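Local coordinates for ferripyochelin binding protein (Pyrococcus horikoshii, PDB 1V3W) that probably catalyses the reversible hydration of carbon dioxide to bicarbonate as a trimeric, zinc-dependent gamma-class carbonic anhydrase that also binds calcium, at residues A[11-14]-A[15-19]; A[56-59]-A[60-64]; A[72-75]-A[76-80]; A[89-92]-A[93-97]; A[142-146]-A[147-151]. One frame throughout, in Å; residues are numbered along the deposited sequence. Where two conformers were deposited one is given.

Interaction 1 (A[11-14]-A[15-19]); sequences PRIH and PSAFV
A type I beta turn from His-14 to Ala-17 takes the chain round a corner of the left-handed beta-helix. Its closing bond runs from Ala-17 N to His-14 O at 2.9 Å. Setting CG of His-14 anti to the backbone N (chi1 -168°) folds the imidazole back beside the turn, where ND1 accepts the Ser-16 N-H at 3.1 Å in a nearly straight bond (167°). Pro-15 CD sits over one face of the same ring, 3.5 Å from its centroid, in a CH-pi contact. With an alanine at His-14 the Ser-16 amide would probably be left without its acceptor and Pro-15 CD without the ring it rests on. Water 1 lies at the mouth of the turn, within hydrogen-bonding distance of both carbonyls, 3.0 Å from His-14 O and 2.8 Å from Ala-17 O. On the inner side, Ile-13 CG2 touches Ala-17 CB at 3.8 Å and, more loosely, Val-19 CG2 at 4.2 Å. The turn joins strand 12-13 to strand 18-19, each at one margin of its sheet; Ile-13 and Val-19 both pack on Leu-31 of strand 29-31, in the next coil, while Phe-18 faces helix 146-169.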
# COMPACT_ATOMS: atom_id res chain seq x y z
N PRO A 11 4.05 21.39 9.27
CA PRO A 11 3.31 20.46 10.14
C PRO A 11 3.43 20.87 11.61
O PRO A 11 4.47 21.38 12.04
CB PRO A 11 4.00 19.13 9.86
CG PRO A 11 4.36 19.24 8.41
CD PRO A 11 4.91 20.66 8.32
N ARG A 12 2.36 20.68 12.39
CA ARG A 12 2.41 20.98 13.82
C ARG A 12 2.48 19.62 14.49
O ARG A 12 1.49 18.89 14.55
CB ARG A 12 1.16 21.72 14.32
CG ARG A 12 1.34 22.19 15.77
CD ARG A 12 0.06 22.74 16.38
NE ARG A 12 0.27 23.33 17.70
CZ ARG A 12 -0.69 23.46 18.60
NH1 ARG A 12 -1.92 23.05 18.32
NH2 ARG A 12 -0.45 24.03 19.78
N ILE A 13 3.66 19.29 14.98
CA ILE A 13 3.90 17.99 15.60
C ILE A 13 4.26 18.07 17.08
O ILE A 13 5.23 18.72 17.45
CB ILE A 13 5.02 17.26 14.84
CG1 ILE A 13 4.63 17.13 13.36
CG2 ILE A 13 5.27 15.89 15.45
CD1 ILE A 13 5.73 16.60 12.47
N HIS A 14 3.47 17.40 17.91
CA HIS A 14 3.71 17.40 19.34
C HIS A 14 5.06 16.74 19.62
O HIS A 14 5.41 15.74 18.99
CB HIS A 14 2.59 16.66 20.06
CG HIS A 14 2.59 16.84 21.55
ND1 HIS A 14 3.43 16.14 22.38
CD2 HIS A 14 1.87 17.66 22.35
CE1 HIS A 14 3.23 16.51 23.63
NE2 HIS A 14 2.29 17.44 23.64
N PRO A 15 5.83 17.29 20.56
CA PRO A 15 7.15 16.74 20.90
C PRO A 15 7.17 15.24 21.22
O PRO A 15 8.17 14.56 20.97
CB PRO A 15 7.57 17.58 22.10
CG PRO A 15 6.93 18.90 21.82
CD PRO A 15 5.55 18.50 21.35
N SER A 16 6.07 14.73 21.77
CA SER A 16 6.00 13.31 22.14
C SER A 16 5.66 12.38 20.99
O SER A 16 5.77 11.16 21.12
CB SER A 16 4.97 13.11 23.25
OG SER A 16 3.65 13.33 22.76
N ALA A 17 5.23 12.94 19.86
CA ALA A 17 4.87 12.11 18.71
C ALA A 17 6.08 11.43 18.09
O ALA A 17 7.19 11.95 18.14
CB ALA A 17 4.17 12.97 17.66
N PHE A 18 5.86 10.24 17.54
CA PHE A 18 6.93 9.53 16.86
C PHE A 18 6.62 9.57 15.38
O PHE A 18 5.54 9.16 14.95
CB PHE A 18 7.02 8.06 17.28
CG PHE A 18 7.95 7.25 16.40
CD1 PHE A 18 9.30 7.57 16.34
CD2 PHE A 18 7.47 6.21 15.62
CE1 PHE A 18 10.17 6.86 15.51
CE2 PHE A 18 8.33 5.49 14.78
CZ PHE A 18 9.68 5.82 14.73
N VAL A 19 7.57 10.08 14.60
CA VAL A 19 7.40 10.14 13.16
C VAL A 19 8.63 9.47 12.55
O VAL A 19 9.73 10.04 12.56
CB VAL A 19 7.29 11.60 12.65
CG1 VAL A 19 6.99 11.60 11.16
CG2 VAL A 19 6.19 12.33 13.39
O HOH W 1 7.83 14.60 17.74

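Interaction 2 (A[56-59]-A[60-64]); sequences SNVQ and DNVSI. With CA (calcium ion), chain C.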
# COMPACT_ATOMS: atom_id res chain seq x y z
N SER A 56 -3.25 8.36 18.74
CA SER A 56 -3.57 7.67 17.49
C SER A 56 -2.34 7.30 16.68
O SER A 56 -1.32 8.00 16.71
CB SER A 56 -4.53 8.52 16.66
OG SER A 56 -5.78 8.64 17.33
N ASN A 57 -2.43 6.19 15.96
CA ASN A 57 -1.32 5.72 15.14
C ASN A 57 -1.69 5.56 13.67
O ASN A 57 -2.81 5.16 13.34
CB ASN A 57 -0.79 4.38 15.68
CG ASN A 57 -1.88 3.32 15.78
OD1 ASN A 57 -2.55 3.19 16.81
ND2 ASN A 57 -2.05 2.55 14.72
N VAL A 58 -0.73 5.86 12.80
CA VAL A 58 -0.90 5.76 11.36
C VAL A 58 0.19 4.78 10.94
O VAL A 58 1.36 5.14 10.86
CB VAL A 58 -0.67 7.13 10.69
CG1 VAL A 58 -0.93 7.04 9.20
CG2 VAL A 58 -1.59 8.18 11.32
N GLN A 59 -0.22 3.54 10.68
CA GLN A 59 0.73 2.48 10.38
C GLN A 59 1.45 2.47 9.04
O GLN A 59 1.24 3.33 8.18
CB GLN A 59 0.03 1.14 10.66
CG GLN A 59 -0.25 1.00 12.16
CD GLN A 59 -1.13 -0.19 12.52
OE1 GLN A 59 -1.26 -1.14 11.75
NE2 GLN A 59 -1.72 -0.14 13.70
N ASP A 60 2.34 1.49 8.89
CA ASP A 60 3.18 1.37 7.70
C ASP A 60 2.43 1.34 6.38
O ASP A 60 1.41 0.68 6.25
CB ASP A 60 4.04 0.10 7.79
CG ASP A 60 4.42 -0.25 9.21
OD1 ASP A 60 5.59 -0.02 9.60
OD2 ASP A 60 3.55 -0.76 9.94
N ASN A 61 2.97 2.07 5.41
CA ASN A 61 2.41 2.14 4.06
C ASN A 61 0.99 2.66 3.94
O ASN A 61 0.31 2.41 2.94
CB ASN A 61 2.56 0.78 3.37
CG ASN A 61 3.97 0.56 2.85
OD1 ASN A 61 4.52 1.41 2.16
ND2 ASN A 61 4.56 -0.58 3.19
N VAL A 62 0.55 3.39 4.96
CA VAL A 62 -0.77 4.01 4.95
C VAL A 62 -0.66 5.33 4.20
O VAL A 62 0.40 5.95 4.18
CB VAL A 62 -1.24 4.34 6.39
CG1 VAL A 62 -2.41 5.33 6.36
CG2 VAL A 62 -1.64 3.08 7.11
N SER A 63 -1.74 5.75 3.55
CA SER A 63 -1.77 7.04 2.89
C SER A 63 -2.97 7.81 3.42
O SER A 63 -4.05 7.24 3.61
CB SER A 63 -1.93 6.91 1.37
OG SER A 63 -0.80 6.29 0.78
N ILE A 64 -2.77 9.09 3.72
CA ILE A 64 -3.87 9.93 4.17
C ILE A 64 -3.83 11.18 3.31
O ILE A 64 -2.78 11.80 3.14
CB ILE A 64 -3.74 10.34 5.66
CG1 ILE A 64 -3.69 9.09 6.53
CG2 ILE A 64 -4.95 11.20 6.05
CD1 ILE A 64 -3.61 9.38 8.03
CA CA C . 5.42 2.90 0.72
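Gln-59 and Val-62 close a type II beta turn at a corner of the left-handed beta-helix, and the turn presents Asn-61 to a calcium ion. Asn-61 OD1 binds the metal at 2.3 Å, while its ND2 donates to Ser-63 OG of the third subunit; Ser-40 OG of the same chain and the Asn-61 and Ser-40 oxygens of the two other subunits supply the remaining five ligands, and the site thus ties the trimer together. Behind this first shell stands the turn itself. Asn-61, its third residue, has a positive phi of 59°, as a type II turn demands, and Val-62 N reaches back to Gln-59 O in a rather long and bent bond (3.3 Å, 143°). Val-62 CG2 is pressed against the same oxygen at 3.1 Å. Farther in, the corner is filled by aliphatic groups: Val-58 CG1, anti to its own amide nitrogen (chi1 -177°), crosses Val-62 at about a right angle, with 3.6 Å between the two CG1 atoms, and meets Ile-64 CD1 tip to tip at 3.7 Å. Ile-80 of the next coil packs on all three side chains. On the polar side Asp-60 forms a salt bridge to Arg-44 of the third subunit and a weak hydrogen bond to His-82, whereas its backbone nitrogen, Asp-60 N, is buried with no partner in the model.

Interaction 3 (A[72-75]-A[76-80]); sequences TEIG and EYVTI
Between Ile-74 and Val-78 the backbone bends round a corner of the left-handed beta-helix without a turn bond of its own, Tyr-77 supplying the change of direction with a left-handed conformation (phi 55°, psi 39°). Gly-75 is extended, with psi near -156°, a backbone conformation that glycine adopts easily. Inside the corner, Ile-74 and Val-78 cross at about a right angle. Ile-74 was modelled in two conformers; in one of them chi1 is -56°, which turns CG1 to the side of the backbone N and points CG2 into the corner, 3.5 Å from Val-78 CB and 3.6 Å from Val-78 CG1. How much of this touch survives in the other conformer is doubtful. Both residues also pack on Val-91 of the next coil. On the outer side, Glu-76 turns away from the corner to a salt bridge with Lys-54, and Tyr-77 stacks on Tyr-55 and lies against helix 146-169. Two polar atoms of the bend, Gly-75 O and Val-78 N, are met by Ser-56 OG of the coil before, which hydrogen-bonds to both. Val-78 CG2 rests on that same carbonyl, 3.6 Å from Gly-75 O.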
# COMPACT_ATOMS: atom_id res chain seq x y z
N THR A 72 -9.33 15.74 6.50
CA THR A 72 -9.35 14.45 7.18
C THR A 72 -9.12 14.74 8.64
O THR A 72 -8.11 15.34 9.02
CB THR A 72 -8.25 13.51 6.66
OG1 THR A 72 -8.59 13.07 5.34
CG2 THR A 72 -8.11 12.30 7.57
N GLU A 73 -10.09 14.35 9.45
CA GLU A 73 -9.97 14.55 10.88
C GLU A 73 -10.06 13.23 11.59
O GLU A 73 -11.08 12.53 11.52
CB GLU A 73 -11.03 15.48 11.37
CG GLU A 73 -11.05 15.50 12.88
CD GLU A 73 -10.80 16.87 13.43
OE1 GLU A 73 -10.45 17.79 12.66
OE2 GLU A 73 -10.96 17.01 14.66
N ILE A 74 -9.00 12.90 12.31
CA ILE A 74 -8.91 11.65 13.05
C ILE A 74 -8.98 11.94 14.54
O ILE A 74 -8.31 12.84 15.04
CB ILE A 74 -7.59 10.92 12.74
CG1 ILE A 74 -7.46 10.71 11.23
CG2 ILE A 74 -7.55 9.60 13.47
CD1 ILE A 74 -8.55 9.87 10.62
N GLY A 75 -9.81 11.17 15.25
CA GLY A 75 -9.95 11.35 16.68
C GLY A 75 -8.83 10.74 17.50
O GLY A 75 -7.72 10.54 17.01
N GLU A 76 -9.14 10.43 18.76
CA GLU A 76 -8.18 9.86 19.69
C GLU A 76 -8.25 8.34 19.77
O GLU A 76 -9.30 7.74 19.54
CB GLU A 76 -8.39 10.43 21.09
CG GLU A 76 -8.42 11.94 21.15
CD GLU A 76 -8.16 12.47 22.54
OE1 GLU A 76 -8.18 11.67 23.50
OE2 GLU A 76 -7.93 13.69 22.68
N TYR A 77 -7.12 7.72 20.11
CA TYR A 77 -7.03 6.26 20.22
C TYR A 77 -7.49 5.59 18.93
O TYR A 77 -8.16 4.55 18.96
CB TYR A 77 -7.89 5.77 21.38
CG TYR A 77 -7.40 6.20 22.75
CD1 TYR A 77 -6.32 5.56 23.36
CD2 TYR A 77 -8.02 7.24 23.43
CE1 TYR A 77 -5.88 5.93 24.63
CE2 TYR A 77 -7.60 7.62 24.70
CZ TYR A 77 -6.53 6.96 25.29
OH TYR A 77 -6.11 7.33 26.55
N VAL A 78 -7.12 6.18 17.80
CA VAL A 78 -7.47 5.62 16.51
C VAL A 78 -6.29 4.84 15.95
O VAL A 78 -5.15 5.30 15.99
CB VAL A 78 -7.86 6.71 15.49
CG1 VAL A 78 -8.05 6.09 14.11
CG2 VAL A 78 -9.14 7.40 15.93
N THR A 79 -6.58 3.64 15.46
CA THR A 79 -5.56 2.79 14.86
C THR A 79 -5.82 2.74 13.36
O THR A 79 -6.85 2.22 12.93
CB THR A 79 -5.63 1.36 15.42
OG1 THR A 79 -5.24 1.36 16.80
CG2 THR A 79 -4.72 0.43 14.63
N ILE A 80 -4.90 3.29 12.57
CA ILE A 80 -5.05 3.24 11.12
C ILE A 80 -4.12 2.13 10.66
O ILE A 80 -2.90 2.30 10.59
CB ILE A 80 -4.69 4.58 10.46
CG1 ILE A 80 -5.51 5.71 11.10
CG2 ILE A 80 -4.97 4.52 8.96
CD1 ILE A 80 -5.29 7.06 10.49

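Interaction 4 (A[89-92]-A[93-97]); sequences AKVG and NYVII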
# COMPACT_ATOMS: atom_id res chain seq x y z
N ALA A 89 -11.99 12.07 5.12
CA ALA A 89 -13.02 11.56 6.01
C ALA A 89 -12.86 11.99 7.45
O ALA A 89 -11.79 12.43 7.88
CB ALA A 89 -13.05 10.03 5.93
N LYS A 90 -13.95 11.86 8.20
CA LYS A 90 -13.97 12.18 9.61
C LYS A 90 -14.02 10.86 10.36
O LYS A 90 -14.90 10.03 10.11
CB LYS A 90 -15.20 13.04 9.96
CG LYS A 90 -15.05 14.49 9.55
CD LYS A 90 -16.26 15.32 9.93
CE LYS A 90 -16.02 16.79 9.61
NZ LYS A 90 -15.67 17.01 8.18
N VAL A 91 -13.07 10.66 11.26
CA VAL A 91 -12.99 9.44 12.04
C VAL A 91 -13.06 9.81 13.52
O VAL A 91 -12.32 10.68 13.98
CB VAL A 91 -11.67 8.68 11.75
CG1 VAL A 91 -11.61 7.41 12.58
CG2 VAL A 91 -11.59 8.34 10.26
N GLY A 92 -13.96 9.16 14.24
CA GLY A 92 -14.14 9.43 15.65
C GLY A 92 -13.06 8.87 16.55
O GLY A 92 -11.93 8.66 16.13
N ASN A 93 -13.43 8.64 17.81
CA ASN A 93 -12.50 8.12 18.80
C ASN A 93 -12.62 6.61 18.98
O ASN A 93 -13.70 6.04 18.81
CB ASN A 93 -12.74 8.81 20.15
CG ASN A 93 -12.67 10.32 20.05
OD1 ASN A 93 -11.76 10.87 19.44
ND2 ASN A 93 -13.63 11.01 20.66
N TYR A 94 -11.51 5.96 19.31
CA TYR A 94 -11.47 4.51 19.52
C TYR A 94 -11.97 3.78 18.28
O TYR A 94 -12.90 2.98 18.34
CB TYR A 94 -12.34 4.14 20.73
CG TYR A 94 -12.00 4.92 21.97
CD1 TYR A 94 -10.91 4.57 22.77
CD2 TYR A 94 -12.73 6.06 22.32
CE1 TYR A 94 -10.55 5.33 23.88
CE2 TYR A 94 -12.38 6.83 23.42
CZ TYR A 94 -11.29 6.46 24.19
OH TYR A 94 -10.91 7.23 25.26
N VAL A 95 -11.33 4.06 17.16
CA VAL A 95 -11.69 3.44 15.89
C VAL A 95 -10.52 2.65 15.34
O VAL A 95 -9.39 3.14 15.31
CB VAL A 95 -12.08 4.50 14.84
CG1 VAL A 95 -12.39 3.82 13.50
CG2 VAL A 95 -13.29 5.29 15.32
N ILE A 96 -10.80 1.42 14.92
CA ILE A 96 -9.78 0.59 14.33
C ILE A 96 -10.07 0.53 12.84
O ILE A 96 -11.08 -0.04 12.41
CB ILE A 96 -9.78 -0.85 14.90
CG1 ILE A 96 -9.35 -0.82 16.36
CG2 ILE A 96 -8.84 -1.75 14.09
CD1 ILE A 96 -9.34 -2.18 17.03
N ILE A 97 -9.20 1.15 12.05
CA ILE A 97 -9.34 1.15 10.60
C ILE A 97 -8.56 -0.07 10.13
O ILE A 97 -7.33 -0.13 10.25
CB ILE A 97 -8.76 2.44 9.99
CG1 ILE A 97 -9.59 3.64 10.44
CG2 ILE A 97 -8.75 2.35 8.47
CD1 ILE A 97 -11.05 3.59 10.04
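Val-91 and Val-95 share one side-chain torsion, CG1 lying anti to the backbone N in both (chi1 180° and 177°), and this brings a methyl of Val-91 up against the branch point of its partner at a corner of the left-handed beta-helix. Val-91 CG1 lies 3.7 Å from Val-95 CB and 3.8 Å from Val-95 CG1, where the two side chains cross obliquely. The other branch of Val-95 drops onto the bend: its CG2 is 3.7 Å from Gly-92 O. That carbonyl is not tied back to the amide nitrogens following it, and the corner relies instead on backbone conformation, with Tyr-94 at a positive phi of 57°, and on bonds to neighbouring coils. Asn-93 provides two of these. Its side-chain OD1 accepts from Glu-76 N in the coil before, while Asn-93 N donates to Asp-111 OD1 in the coil after, so this one residue links its coil to both neighbours. Within the corner, Asn-93 CB stands 3.6 Å from Gly-92 C. Strand 90-91 lies between strands 72-74 and 108-109 in one parallel sheet, and strand 95-97 lies parallel between 79-80 and 113-115 in a second, mixed sheet. Val-91 packs on Val-78, the Tyr-94 ring stacks on His-112, and helix 146-169 runs past Tyr-94 and Ile-96.

Interaction 5 (A[142-146]-A[147-151]); sequences RQLTE and EEIEW
The guanidinium of Arg-142 and the carboxylate of Glu-148 meet edge to edge, end-on and nearly coplanar, their planes 20° apart. NH1 of Arg-142 donates to OE1 of Glu-148 on its syn lone pair at 2.9 Å, and NH2 of Arg-142 to OE2 of Glu-148 at 2.9 Å in an almost straight bond (174°); together they form a two-pronged salt bridge. Gln-143 O also lies in the guanidinium plane and accepts from NH1, which helps fix the group's rotation. Glu-148 OE1 is gripped a second time, from the anti side, by Thr-145 N at 2.8 Å. In return Thr-145 OG1, held between the backbone N and carbonyl carbon (chi1 62°), accepts from Glu-148 N at 3.2 Å. An alanine at Glu-148 would probably leave the Arg-142 charge without its mate and the Thr-145 amide without its acceptor. Behind this polar face Leu-144 CB touches Ile-149 CG1 at 3.8 Å, while Ile-149 N donates to Thr-145 O at 2.9 Å as the first turn of helix 146-169 begins. Reciprocal bonds between N-cap Thr-145 and Glu-148 make a capping box, and the Leu-144/Ile-149 pair just outside it fits the hydrophobic staple that often accompanies one at a helix N-terminus.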
# COMPACT_ATOMS: atom_id res chain seq x y z
N ARG A 142 -23.06 -5.69 12.36
CA ARG A 142 -23.49 -5.92 13.74
C ARG A 142 -22.79 -4.94 14.67
O ARG A 142 -21.92 -4.19 14.24
CB ARG A 142 -23.15 -7.35 14.18
CG ARG A 142 -21.66 -7.66 14.29
CD ARG A 142 -21.43 -9.03 14.92
NE ARG A 142 -20.03 -9.45 14.90
CZ ARG A 142 -19.07 -8.90 15.63
NH1 ARG A 142 -19.33 -7.89 16.45
NH2 ARG A 142 -17.83 -9.36 15.54
N GLN A 143 -23.18 -4.95 15.94
CA GLN A 143 -22.55 -4.07 16.92
C GLN A 143 -21.35 -4.81 17.51
O GLN A 143 -21.28 -6.04 17.47
CB GLN A 143 -23.54 -3.71 18.03
CG GLN A 143 -24.76 -2.90 17.57
CD GLN A 143 -24.39 -1.63 16.83
OE1 GLN A 143 -24.16 -1.64 15.62
NE2 GLN A 143 -24.32 -0.52 17.57
N LEU A 144 -20.40 -4.06 18.06
CA LEU A 144 -19.22 -4.66 18.65
C LEU A 144 -19.53 -5.35 19.97
O LEU A 144 -20.50 -5.01 20.66
CB LEU A 144 -18.14 -3.60 18.91
CG LEU A 144 -17.59 -2.79 17.74
CD1 LEU A 144 -16.43 -1.94 18.25
CD2 LEU A 144 -17.12 -3.72 16.63
N THR A 145 -18.69 -6.32 20.32
CA THR A 145 -18.83 -7.04 21.58
C THR A 145 -18.02 -6.27 22.61
O THR A 145 -17.25 -5.37 22.25
CB THR A 145 -18.26 -8.46 21.48
OG1 THR A 145 -16.85 -8.39 21.21
CG2 THR A 145 -18.95 -9.24 20.38
N GLU A 146 -18.17 -6.61 23.88
CA GLU A 146 -17.43 -5.93 24.94
C GLU A 146 -15.93 -6.09 24.74
O GLU A 146 -15.16 -5.16 24.98
CB GLU A 146 -17.85 -6.48 26.31
CG GLU A 146 -19.24 -6.04 26.75
CD GLU A 146 -19.68 -6.70 28.04
OE1 GLU A 146 -18.85 -6.82 28.97
OE2 GLU A 146 -20.87 -7.09 28.14
N GLU A 147 -15.51 -7.27 24.30
CA GLU A 147 -14.10 -7.56 24.07
C GLU A 147 -13.54 -6.67 22.95
O GLU A 147 -12.44 -6.14 23.06
CB GLU A 147 -13.90 -9.03 23.71
CG GLU A 147 -14.52 -10.00 24.71
CD GLU A 147 -15.87 -10.53 24.26
OE1 GLU A 147 -15.90 -11.60 23.61
OE2 GLU A 147 -16.89 -9.87 24.53
N GLU A 148 -14.31 -6.52 21.88
CA GLU A 148 -13.88 -5.71 20.75
C GLU A 148 -13.84 -4.24 21.15
O GLU A 148 -12.98 -3.49 20.70
CB GLU A 148 -14.83 -5.90 19.57
CG GLU A 148 -14.94 -7.35 19.13
CD GLU A 148 -15.93 -7.56 18.01
OE1 GLU A 148 -17.06 -7.03 18.11
OE2 GLU A 148 -15.59 -8.27 17.04
N ILE A 149 -14.77 -3.83 22.01
CA ILE A 149 -14.82 -2.44 22.47
C ILE A 149 -13.57 -2.12 23.29
O ILE A 149 -12.98 -1.05 23.13
CB ILE A 149 -16.09 -2.18 23.31
CG1 ILE A 149 -17.33 -2.26 22.41
CG2 ILE A 149 -16.01 -0.81 23.98
CD1 ILE A 149 -18.66 -2.18 23.15
N GLU A 150 -13.17 -3.04 24.16
CA GLU A 150 -11.99 -2.82 24.97
C GLU A 150 -10.77 -2.80 24.05
O GLU A 150 -9.79 -2.09 24.30
CB GLU A 150 -11.85 -3.92 26.03
CG GLU A 150 -13.08 -4.04 26.95
CD GLU A 150 -12.99 -3.17 28.20
OE1 GLU A 150 -14.04 -2.66 28.65
OE2 GLU A 150 -11.88 -3.01 28.75
N TRP A 151 -10.83 -3.58 22.97
CA TRP A 151 -9.73 -3.64 22.01
C TRP A 151 -9.59 -2.34 21.23
O TRP A 151 -8.48 -1.98 20.83
CB TRP A 151 -9.95 -4.81 21.04
CG TRP A 151 -8.84 -4.98 20.03
CD1 TRP A 151 -8.97 -5.00 18.67
CD2 TRP A 151 -7.44 -5.15 20.30
NE1 TRP A 151 -7.74 -5.17 18.08
CE2 TRP A 151 -6.79 -5.27 19.05
CE3 TRP A 151 -6.68 -5.23 21.47
CZ2 TRP A 151 -5.41 -5.44 18.95
CZ3 TRP A 151 -5.30 -5.40 21.37
CH2 TRP A 151 -4.68 -5.51 20.11
O HOH W 2 -15.09 -10.81 20.66

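Interactions 1, 3 and 4 turn corners along one edge of the beta-helical prism, between the same two sheets, whereas interaction 2 rounds the next edge. Interaction 2 is wholly buried, at the subunit interface, and adds metal and intersubunit chemistry to its aliphatic filling. Interactions 3 and 4, partly buried, are near copies in adjacent coils, their centres about 5 Å apart, built on glycine and a tyrosine of left-handed conformation. Interaction 1, at the surface, instead closes a hydrogen-bonded turn. Interaction 5, also at the surface and some 30 Å from interaction 1 between centres, relies chiefly on charge and helix capping, beside one apolar pair; its Trp-151 touches Ile-96 of interaction 4.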